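Long-range contacts in HTPA Reductase (PDB 5U5N), which probably catalyses the NAD(P)H-dependent reduction of 4-hydroxy-tetrahydrodipicolinate to tetrahydrodipicolinate in lysine biosynthesis by the diaminopimelate pathway: residues L98-G103 and S123-Q128; V158-Q163 and E190-V195. All coordinates share one frame; numbering follows the deposited sequence.

Contact 1. Residues L98-G103 and S123-Q128; sequences LPFVMG and SIIAPQ. With NAD (nicotinamide-adenine-dinucleotide), chain C.
Two neighbouring parallel strands of the nucleotide-binding sheet, 100-102 and 123-125, meet here, joined through helix 109-119 as a beta-alpha-beta unit. Phe100 O takes the N-H of Ile124 at 3.0 Å, Ile124 O takes Met102 N at 2.9 Å, and a weak bond runs from Ala126 N to Met102 O. On the sheet face carrying Phe100, Met102, Ser123 and Ile125, the Phe100 ring turns toward strand 123-125: CG sits between the backbone N and the carbonyl carbon (chi1 67°), and Ser123 CB packs over the ring centre as a CH-pi contact, 4.0 Å from the centroid. Ile125 CG1 then touches both Phe100 CE2 and Met102 CB, while Leu113 and Ala116 of helix 109-119 pack on Ile125, and Ala116 also on Ser123. On the opposite face of the sheet, Val101 CG2 meets Ile124 CD1 at 4.2 Å, and helix 241-259 lies against Ile124. Beyond the strands' C-terminal ends the backbone turns to the cofactor. Gly103 O accepts a nearly straight hydrogen bond from the nicotinamide amide N7N of NAD (3.0 Å, 170° at the hydrogen), and Pro127 O lies just as near that nitrogen. Dinucleotide binding at the carboxyl ends of parallel strands is the hallmark of the Rossmann fold.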
loop_
_atom_site.group_PDB
_atom_site.type_symbol
_atom_site.label_atom_id
_atom_site.label_comp_id
_atom_site.label_asym_id
_atom_site.label_seq_id
_atom_site.Cartn_x
_atom_site.Cartn_y
_atom_site.Cartn_z
ATOM N N LEU A 98 6.023 17.157 -32.380
ATOM C CA LEU A 98 5.551 17.841 -31.186
ATOM C C LEU A 98 5.491 16.821 -30.022
ATOM O O LEU A 98 4.753 15.820 -30.105
ATOM C CB LEU A 98 4.169 18.438 -31.382
ATOM C CG LEU A 98 4.067 19.722 -32.213
ATOM C CD1 LEU A 98 2.587 20.010 -32.471
ATOM C CD2 LEU A 98 4.767 20.906 -31.524
ATOM N N PRO A 99 6.247 17.073 -28.935
ATOM C CA PRO A 99 6.084 16.164 -27.783
ATOM C C PRO A 99 4.700 16.286 -27.178
ATOM O O PRO A 99 4.167 17.375 -27.140
ATOM C CB PRO A 99 7.167 16.628 -26.789
ATOM C CG PRO A 99 7.589 17.972 -27.242
ATOM C CD PRO A 99 7.290 18.079 -28.710
ATOM N N PHE A 100 4.115 15.174 -26.735
ATOM C CA PHE A 100 2.763 15.221 -26.209
ATOM C C PHE A 100 2.467 14.320 -25.013
ATOM O O PHE A 100 3.045 13.255 -24.855
ATOM C CB PHE A 100 1.720 14.973 -27.325
ATOM C CG PHE A 100 1.728 13.593 -27.901
ATOM C CD1 PHE A 100 2.622 13.247 -28.881
ATOM C CD2 PHE A 100 0.811 12.639 -27.461
ATOM C CE1 PHE A 100 2.630 11.975 -29.411
ATOM C CE2 PHE A 100 0.818 11.353 -27.962
ATOM C CZ PHE A 100 1.728 11.023 -28.948
ATOM N N VAL A 101 1.502 14.777 -24.223
ATOM C CA VAL A 101 0.889 14.021 -23.174
ATOM C C VAL A 101 -0.550 13.734 -23.587
ATOM O O VAL A 101 -1.363 14.654 -23.645
ATOM C CB VAL A 101 0.920 14.825 -21.866
ATOM C CG1 VAL A 101 0.215 14.050 -20.751
ATOM C CG2 VAL A 101 2.364 15.141 -21.496
ATOM N N MET A 102 -0.848 12.454 -23.836
ATOM C CA MET A 102 -2.157 11.986 -24.290
ATOM C C MET A 102 -2.933 11.402 -23.124
ATOM O O MET A 102 -2.611 10.311 -22.661
ATOM C CB MET A 102 -1.946 10.928 -25.409
ATOM C CG MET A 102 -3.186 10.216 -25.946
ATOM S SD MET A 102 -4.227 11.356 -26.893
ATOM C CE MET A 102 -3.263 11.506 -28.402
ATOM N N GLY A 103 -3.917 12.148 -22.637
ATOM C CA GLY A 103 -4.803 11.701 -21.573
ATOM C C GLY A 103 -6.148 11.165 -22.077
ATOM O O GLY A 103 -6.928 10.618 -21.316
ATOM N N SER A 123 6.902 11.380 -25.482
ATOM C CA SER A 123 5.494 11.304 -25.112
ATOM C C SER A 123 5.210 10.608 -23.788
ATOM O O SER A 123 5.994 9.817 -23.301
ATOM C CB SER A 123 4.672 10.607 -26.232
ATOM O OG SER A 123 5.377 9.529 -26.790
ATOM N N ILE A 124 4.054 10.930 -23.234
ATOM C CA ILE A 124 3.465 10.192 -22.144
ATOM C C ILE A 124 2.081 9.827 -22.632
ATOM O O ILE A 124 1.254 10.692 -22.915
ATOM C CB ILE A 124 3.394 11.033 -20.850
ATOM C CG1 ILE A 124 4.798 11.253 -20.285
ATOM C CG2 ILE A 124 2.536 10.326 -19.808
ATOM C CD1 ILE A 124 4.885 12.478 -19.414
ATOM N N ILE A 125 1.827 8.534 -22.727
ATOM C CA ILE A 125 0.526 8.026 -23.082
ATOM C C ILE A 125 0.043 7.277 -21.861
ATOM O O ILE A 125 0.582 6.217 -21.504
ATOM C CB ILE A 125 0.599 7.118 -24.336
ATOM C CG1 ILE A 125 0.966 8.000 -25.544
ATOM C CG2 ILE A 125 -0.728 6.404 -24.575
ATOM C CD1 ILE A 125 1.418 7.254 -26.771
ATOM N N ALA A 126 -0.952 7.846 -21.200
ATOM C CA ALA A 126 -1.467 7.225 -19.999
ATOM C C ALA A 126 -2.971 7.447 -19.913
ATOM O O ALA A 126 -3.430 8.607 -19.760
ATOM C CB ALA A 126 -0.763 7.808 -18.786
ATOM N N PRO A 127 -3.745 6.361 -20.021
ATOM C CA PRO A 127 -5.190 6.477 -19.898
ATOM C C PRO A 127 -5.726 6.643 -18.460
ATOM O O PRO A 127 -6.931 6.856 -18.296
ATOM C CB PRO A 127 -5.680 5.173 -20.535
ATOM C CG PRO A 127 -4.599 4.195 -20.236
ATOM C CD PRO A 127 -3.323 4.964 -20.220
ATOM N N GLN A 128 -4.866 6.527 -17.448
ATOM C CA GLN A 128 -5.202 6.943 -16.059
ATOM C C GLN A 128 -4.103 7.902 -15.562
ATOM O O GLN A 128 -2.976 7.490 -15.357
ATOM C CB GLN A 128 -5.358 5.703 -15.166
ATOM C CG GLN A 128 -5.332 5.901 -13.657
ATOM C CD GLN A 128 -6.500 6.647 -13.099
ATOM O OE1 GLN A 128 -6.488 7.869 -12.995
ATOM N NE2 GLN A 128 -7.501 5.909 -12.680
HETATM P PA NAD C . -15.423 16.787 -23.496
HETATM O O1A NAD C . -16.477 16.162 -24.393
HETATM O O2A NAD C . -15.802 17.706 -22.352
HETATM O O5B NAD C . -14.360 17.584 -24.374
HETATM C C5B NAD C . -13.598 16.977 -25.400
HETATM C C4B NAD C . -13.293 18.085 -26.400
HETATM O O4B NAD C . -12.433 17.626 -27.442
HETATM C C3B NAD C . -14.546 18.653 -27.066
HETATM O O3B NAD C . -14.789 19.980 -26.563
HETATM C C2B NAD C . -14.263 18.573 -28.574
HETATM O O2B NAD C . -14.774 19.719 -29.294
HETATM C C1B NAD C . -12.734 18.381 -28.620
HETATM N N9A NAD C . -12.138 17.715 -29.810
HETATM C C8A NAD C . -12.648 16.684 -30.515
HETATM N N7A NAD C . -11.819 16.341 -31.528
HETATM C C5A NAD C . -10.747 17.151 -31.477
HETATM C C6A NAD C . -9.507 17.334 -32.264
HETATM N N6A NAD C . -9.239 16.546 -33.327
HETATM N N1A NAD C . -8.639 18.299 -31.889
HETATM C C2A NAD C . -8.884 19.107 -30.835
HETATM N N3A NAD C . -10.004 19.000 -30.080
HETATM C C4A NAD C . -10.954 18.056 -30.342
HETATM O O3 NAD C . -14.497 15.569 -22.975
HETATM P PN NAD C . -13.786 15.532 -21.517
HETATM O O1N NAD C . -14.913 15.400 -20.518
HETATM O O2N NAD C . -12.806 16.685 -21.403
HETATM O O5D NAD C . -12.917 14.183 -21.689
HETATM C C5D NAD C . -11.945 14.110 -22.727
HETATM C C4D NAD C . -11.274 12.746 -22.818
HETATM O O4D NAD C . -10.396 12.579 -21.699
HETATM C C3D NAD C . -12.251 11.561 -22.803
HETATM O O3D NAD C . -11.859 10.547 -23.745
HETATM C C2D NAD C . -12.153 11.033 -21.385
HETATM O O2D NAD C . -12.378 9.626 -21.281
HETATM C C1D NAD C . -10.705 11.345 -21.036
HETATM N N1N NAD C . -10.385 11.385 -19.593
HETATM C C2N NAD C . -9.243 10.776 -19.226
HETATM C C3N NAD C . -8.810 10.747 -17.903
HETATM C C7N NAD C . -7.524 10.035 -17.527
HETATM O O7N NAD C . -7.411 9.601 -16.392
HETATM N N7N NAD C . -6.521 9.861 -18.403
HETATM C C4N NAD C . -9.609 11.374 -16.945
HETATM C C5N NAD C . -10.792 12.002 -17.329
HETATM C C6N NAD C . -11.165 11.996 -18.672
#

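Contact 2. Residues V158-Q163 and E190-V195; sequences VTESHQ and EQVELV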
loop_
_atom_site.group_PDB
_atom_site.type_symbol
_atom_site.label_atom_id
_atom_site.label_comp_id
_atom_site.label_asym_id
_atom_site.label_seq_id
_atom_site.Cartn_x
_atom_site.Cartn_y
_atom_site.Cartn_z
ATOM N N VAL A 158 -15.537 -5.920 -2.196
ATOM C CA VAL A 158 -15.136 -4.743 -2.929
ATOM C C VAL A 158 -16.399 -3.980 -3.277
ATOM O O VAL A 158 -17.351 -4.538 -3.785
ATOM C CB VAL A 158 -14.365 -5.087 -4.203
ATOM C CG1 VAL A 158 -13.936 -3.819 -4.901
ATOM C CG2 VAL A 158 -13.155 -5.954 -3.888
ATOM N N THR A 159 -16.398 -2.707 -2.905
ATOM C CA THR A 159 -17.483 -1.801 -3.178
ATOM C C THR A 159 -16.902 -0.603 -3.935
ATOM O O THR A 159 -15.748 -0.180 -3.691
ATOM C CB THR A 159 -18.165 -1.349 -1.872
ATOM O OG1 THR A 159 -18.580 -2.480 -1.113
ATOM C CG2 THR A 159 -19.426 -0.565 -2.160
ATOM N N GLU A 160 -17.680 -0.098 -4.886
ATOM C CA GLU A 160 -17.288 1.099 -5.601
ATOM C C GLU A 160 -18.463 1.880 -6.155
ATOM O O GLU A 160 -19.494 1.316 -6.501
ATOM C CB GLU A 160 -16.291 0.781 -6.745
ATOM C CG GLU A 160 -16.817 -0.120 -7.894
ATOM C CD GLU A 160 -17.064 0.642 -9.208
ATOM O OE1 GLU A 160 -18.061 1.411 -9.298
ATOM O OE2 GLU A 160 -16.257 0.501 -10.166
ATOM N N SER A 161 -18.267 3.186 -6.211
ATOM C CA SER A 161 -19.263 4.119 -6.631
ATOM C C SER A 161 -18.714 5.022 -7.748
ATOM O O SER A 161 -17.591 5.495 -7.701
ATOM C CB SER A 161 -19.728 4.946 -5.447
ATOM O OG SER A 161 -20.690 5.881 -5.868
ATOM N N HIS A 162 -19.558 5.228 -8.743
ATOM C CA HIS A 162 -19.284 6.042 -9.948
ATOM C C HIS A 162 -20.645 6.586 -10.353
ATOM O O HIS A 162 -21.676 6.065 -9.891
ATOM C CB HIS A 162 -18.749 5.191 -11.094
ATOM C CG HIS A 162 -17.284 4.899 -11.010
ATOM N ND1 HIS A 162 -16.771 3.838 -10.293
ATOM C CD2 HIS A 162 -16.217 5.523 -11.563
ATOM C CE1 HIS A 162 -15.452 3.825 -10.406
ATOM N NE2 HIS A 162 -15.091 4.839 -11.168
ATOM N N GLN A 163 -20.655 7.608 -11.213
ATOM C CA GLN A 163 -21.911 8.110 -11.798
ATOM C C GLN A 163 -22.718 6.909 -12.356
ATOM O O GLN A 163 -22.143 5.919 -12.883
ATOM C CB GLN A 163 -21.665 9.150 -12.909
ATOM N N GLU A 190 -17.662 -10.258 -10.797
ATOM C CA GLU A 190 -19.104 -10.013 -10.617
ATOM C C GLU A 190 -19.506 -9.672 -9.174
ATOM O O GLU A 190 -20.506 -8.976 -8.939
ATOM C CB GLU A 190 -20.005 -11.156 -11.193
ATOM C CG GLU A 190 -19.428 -12.546 -11.628
ATOM C CD GLU A 190 -18.660 -12.560 -12.980
ATOM O OE1 GLU A 190 -17.422 -12.386 -12.893
ATOM O OE2 GLU A 190 -19.248 -12.725 -14.129
ATOM N N GLN A 191 -18.706 -10.139 -8.219
ATOM C CA GLN A 191 -18.946 -9.883 -6.819
ATOM C C GLN A 191 -18.629 -8.443 -6.367
ATOM O O GLN A 191 -18.978 -8.089 -5.241
ATOM C CB GLN A 191 -18.128 -10.831 -5.955
ATOM C CG GLN A 191 -18.515 -12.293 -6.086
ATOM C CD GLN A 191 -17.697 -13.142 -5.125
ATOM O OE1 GLN A 191 -16.744 -13.798 -5.533
ATOM N NE2 GLN A 191 -18.025 -13.071 -3.845
ATOM N N VAL A 192 -18.010 -7.609 -7.220
ATOM C CA VAL A 192 -17.875 -6.196 -6.919
ATOM C C VAL A 192 -19.271 -5.672 -6.726
ATOM O O VAL A 192 -20.150 -6.044 -7.425
ATOM C CB VAL A 192 -17.158 -5.397 -8.023
ATOM C CG1 VAL A 192 -17.203 -3.894 -7.752
ATOM C CG2 VAL A 192 -15.708 -5.839 -8.124
ATOM N N GLU A 193 -19.465 -4.845 -5.706
ATOM C CA GLU A 193 -20.763 -4.242 -5.380
ATOM C C GLU A 193 -20.765 -2.814 -5.933
ATOM O O GLU A 193 -20.172 -1.884 -5.355
ATOM C CB GLU A 193 -20.969 -4.233 -3.876
ATOM C CG GLU A 193 -22.359 -3.880 -3.406
ATOM C CD GLU A 193 -22.541 -4.126 -1.901
ATOM O OE1 GLU A 193 -21.633 -4.633 -1.161
ATOM O OE2 GLU A 193 -23.639 -3.810 -1.429
ATOM N N LEU A 194 -21.407 -2.640 -7.095
ATOM C CA LEU A 194 -21.582 -1.318 -7.680
ATOM C C LEU A 194 -22.656 -0.569 -6.900
ATOM O O LEU A 194 -23.786 -0.993 -6.821
ATOM C CB LEU A 194 -21.989 -1.426 -9.155
ATOM C CG LEU A 194 -21.129 -2.299 -10.081
ATOM C CD1 LEU A 194 -21.633 -2.200 -11.512
ATOM C CD2 LEU A 194 -19.645 -1.971 -10.027
ATOM N N VAL A 195 -22.278 0.545 -6.304
ATOM C CA VAL A 195 -23.205 1.431 -5.616
ATOM C C VAL A 195 -23.607 2.510 -6.621
ATOM O O VAL A 195 -22.770 3.272 -7.076
ATOM C CB VAL A 195 -22.524 2.074 -4.386
ATOM C CG1 VAL A 195 -23.454 3.062 -3.725
ATOM C CG2 VAL A 195 -22.125 0.993 -3.396
HETATM O O HOH W 1 -17.836 -7.617 -2.860
#
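Thr159 and Glu193 pair side by side in parallel strands, their side chains pointing the same way. Glu193 grips the facing strand with both backbone polar groups: its N donates to Val158 O at 2.9 Å and its O accepts from Glu160 N at 3.1 Å. Glu160 O then takes Val195 N in an almost straight bond (2.9 Å, 176° at the hydrogen). On the same face as the Thr159-Glu193 pair, Thr159 CG2 presses on Val195 CG2 at 3.4 Å, tighter than usual for two methyls. On the other face Glu160 CG, held between the backbone N and the carbonyl carbon (chi1 64°), leans on Val192 CG1 at 3.8 Å, and Leu194 CD2 lies alongside the carboxylate. Strand 193-195 is the outermost strand of a mixed sheet in the C-terminal domain, reached from strand 155-162 by a beta-alpha-beta crossover through helix 171-182, whose Ile177 touches both Val158 and Val192. Where Gln191 leads into strand 193-195, a water accepts from Val158 N and donates to Gln191 O. Both oxygens of the buried Glu160 carboxylate have partners. His162 ND1 donates to OE1 at 2.9 Å from above the carboxylate plane, Arg196 forms a salt bridge to the same oxygen, and Ser170 N bonds to OE2. Further out, Arg204 makes a salt bridge to Glu193 OE2.

Overall arrangement
Both contacts pair parallel strands joined through a helix, but they share no elements and belong to different family regions of the chain, contact 1 closing before contact 2 opens. Their centres are 29 Å apart and their nearest atoms about 8 Å. Contact 1 lies inside a five-stranded parallel sheet, every touching residue buried; its side chains are mostly apolar, and backbone carbonyls at its end face the nicotinamide amide. Contact 2 is at the margin of a mixed sheet, with Glu193 exposed and Leu194 partly so, although most of its touching residues are buried. Charge enters there: the strands themselves carry Glu160, Glu193 and His162, and arginines from outside pair with the two glutamates.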